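Local coordinates for protein ulvan Lyase-PL25 (Pseudoalteromonas sp. PLSV, PDB 5UAM) that cleaves ulvan, the sulfated cell-wall polysaccharide of green seaweeds, as a beta-propeller polysaccharide lyase of family PL25, at residues 178-181 / 182-186. Sequence-based numbering, arbitrary orientation.
Sequences FFRH and GAHRS. With ZN (zinc ion), chain D; PO4 (phosphate ion), chain E.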
loop_
_atom_site.group_PDB
_atom_site.type_symbol
_atom_site.label_atom_id
_atom_site.label_comp_id
_atom_site.label_asym_id
_atom_site.label_seq_id
_atom_site.Cartn_x
_atom_site.Cartn_y
_atom_site.Cartn_z
ATOM N N PHE A 178 4.526 0.989 -10.049
ATOM C CA PHE A 178 5.679 1.132 -9.169
ATOM C C PHE A 178 5.796 -0.119 -8.304
ATOM O O PHE A 178 4.791 -0.670 -7.848
ATOM C CB PHE A 178 5.495 2.347 -8.253
ATOM C CG PHE A 178 5.531 3.640 -8.974
ATOM C CD1 PHE A 178 4.398 4.093 -9.607
ATOM C CD2 PHE A 178 6.686 4.390 -9.026
ATOM C CE1 PHE A 178 4.394 5.276 -10.281
ATOM C CE2 PHE A 178 6.703 5.596 -9.751
ATOM C CZ PHE A 178 5.542 6.012 -10.367
ATOM N N PHE A 179 7.015 -0.594 -8.102
ATOM C CA PHE A 179 7.255 -1.797 -7.319
ATOM C C PHE A 179 8.742 -1.912 -7.013
ATOM O O PHE A 179 9.587 -1.230 -7.615
ATOM C CB PHE A 179 6.763 -3.064 -8.041
ATOM C CG PHE A 179 7.330 -3.246 -9.416
ATOM C CD1 PHE A 179 6.748 -2.638 -10.521
ATOM C CD2 PHE A 179 8.440 -4.046 -9.629
ATOM C CE1 PHE A 179 7.267 -2.801 -11.794
ATOM C CE2 PHE A 179 8.959 -4.214 -10.894
ATOM C CZ PHE A 179 8.367 -3.600 -11.988
ATOM N N ARG A 180 9.052 -2.790 -6.061
ATOM C CA ARG A 180 10.428 -3.203 -5.810
ATOM C C ARG A 180 10.804 -4.312 -6.780
ATOM O O ARG A 180 10.094 -5.311 -6.890
ATOM C CB ARG A 180 10.561 -3.691 -4.376
ATOM C CG ARG A 180 11.983 -4.062 -3.960
ATOM C CD ARG A 180 12.104 -4.527 -2.526
ATOM N NE ARG A 180 11.424 -5.809 -2.329
ATOM C CZ ARG A 180 11.108 -6.299 -1.134
ATOM N NH1 ARG A 180 11.414 -5.631 -0.023
ATOM N NH2 ARG A 180 10.465 -7.456 -1.067
ATOM N N HIS A 181 11.917 -4.142 -7.491
ATOM C CA HIS A 181 12.296 -5.065 -8.569
ATOM C C HIS A 181 13.067 -6.272 -8.023
ATOM O O HIS A 181 14.225 -6.536 -8.358
ATOM C CB HIS A 181 13.088 -4.309 -9.634
ATOM C CG HIS A 181 13.220 -4.998 -10.962
ATOM N ND1 HIS A 181 13.952 -6.152 -11.140
ATOM C CD2 HIS A 181 12.828 -4.617 -12.204
ATOM C CE1 HIS A 181 13.964 -6.477 -12.423
ATOM N NE2 HIS A 181 13.269 -5.572 -13.088
ATOM N N GLY A 182 12.389 -6.998 -7.118
ATOM C CA GLY A 182 12.963 -8.166 -6.487
ATOM C C GLY A 182 12.676 -8.201 -5.004
ATOM O O GLY A 182 11.657 -7.653 -4.567
ATOM N N ALA A 183 13.569 -8.841 -4.252
ATOM C CA ALA A 183 13.481 -8.880 -2.796
ATOM C C ALA A 183 14.252 -7.701 -2.191
ATOM O O ALA A 183 14.354 -6.655 -2.828
ATOM C CB ALA A 183 13.947 -10.248 -2.302
ATOM N N HIS A 184 14.762 -7.812 -0.956
ATOM C CA HIS A 184 15.283 -6.618 -0.273
ATOM C C HIS A 184 16.348 -5.889 -1.059
ATOM O O HIS A 184 16.405 -4.648 -1.045
ATOM C CB HIS A 184 15.920 -6.987 1.046
ATOM C CG HIS A 184 14.932 -7.289 2.100
ATOM N ND1 HIS A 184 15.241 -7.228 3.439
ATOM C CD2 HIS A 184 13.638 -7.661 2.017
ATOM C CE1 HIS A 184 14.167 -7.558 4.138
ATOM N NE2 HIS A 184 13.182 -7.818 3.299
ATOM N N ARG A 185 17.270 -6.628 -1.662
ATOM C CA ARG A 185 18.477 -6.023 -2.189
ATOM C C ARG A 185 18.233 -5.732 -3.665
ATOM O O ARG A 185 18.844 -6.306 -4.569
ATOM C CB ARG A 185 19.682 -6.910 -1.902
ATOM C CG ARG A 185 19.914 -7.000 -0.396
ATOM C CD ARG A 185 21.140 -7.802 -0.009
ATOM N NE ARG A 185 21.476 -7.554 1.385
ATOM C CZ ARG A 185 22.599 -7.951 1.966
ATOM N NH1 ARG A 185 23.514 -8.627 1.274
ATOM N NH2 ARG A 185 22.809 -7.660 3.239
ATOM N N SER A 186 17.311 -4.790 -3.876
ATOM C CA SER A 186 16.782 -4.509 -5.195
ATOM C C SER A 186 16.468 -3.031 -5.324
ATOM O O SER A 186 16.104 -2.365 -4.350
ATOM C CB SER A 186 15.469 -5.265 -5.443
ATOM O OG SER A 186 15.622 -6.662 -5.248
HETATM ZN ZN ZN D . 16.967 -6.659 4.417
HETATM P P PO4 E . 9.802 -7.998 2.674
HETATM O O1 PO4 E . 10.799 -8.645 3.615
HETATM O O2 PO4 E . 10.204 -6.613 2.371
HETATM O O3 PO4 E . 8.489 -8.009 3.419
HETATM O O4 PO4 E . 9.769 -8.823 1.392
#
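Arg180 leaves the end of strand 175-180 with CG swung away from its backbone N (chi1 -176°), runs on extended, then bends at chi3 (67°), which lays the guanidinium beside the loop that follows; His184, its CG beside its own backbone N, sends its imidazole to the same place. The two side chains meet obliquely, with their planes 45° apart and Arg180 NH1 3.6 Å from His184 CD2. Arg180 thus illustrates how one arginine can brace its own loop and grip an anion at once. Arg180 NE donates to Gly182 O at 2.9 Å, approaching from above the carbonyl plane, while the Ala183-His184 peptide lies over one guanidinium face. The outer nitrogens then hold a phosphate, probably from the crystallisation liquor, at the guanidinium edge: NH1 bonds O2, and NH2 bonds O4 almost straight. The same ion takes a short 2.5 Å bond from His184 NE2 to its O1, at the imidazole edge, while His184 ND1, the other ring nitrogen, binds zinc at 2.1 Å; both nitrogens are engaged, which probably fixes the ring's rotation. With an alanine at Arg180, Gly182 O would probably lose this donor and the anion two of its bonds. Within the loop, the turn is tied by Ser186 OG, which donates to Ala183 O at 2.7 Å, and by an inverse gamma turn centred on His181, whose Gly182 N to Arg180 O bond is weak. His240, Cys242 and His254 complete the zinc site, and His99, His119 and Tyr222 also bond the phosphate. Arg180 and His184 probably both bind the substrate, so this inter-strand loop of the beta-propeller joins a structural zinc site to an anion pocket consistent with the lyase's substrate-binding site.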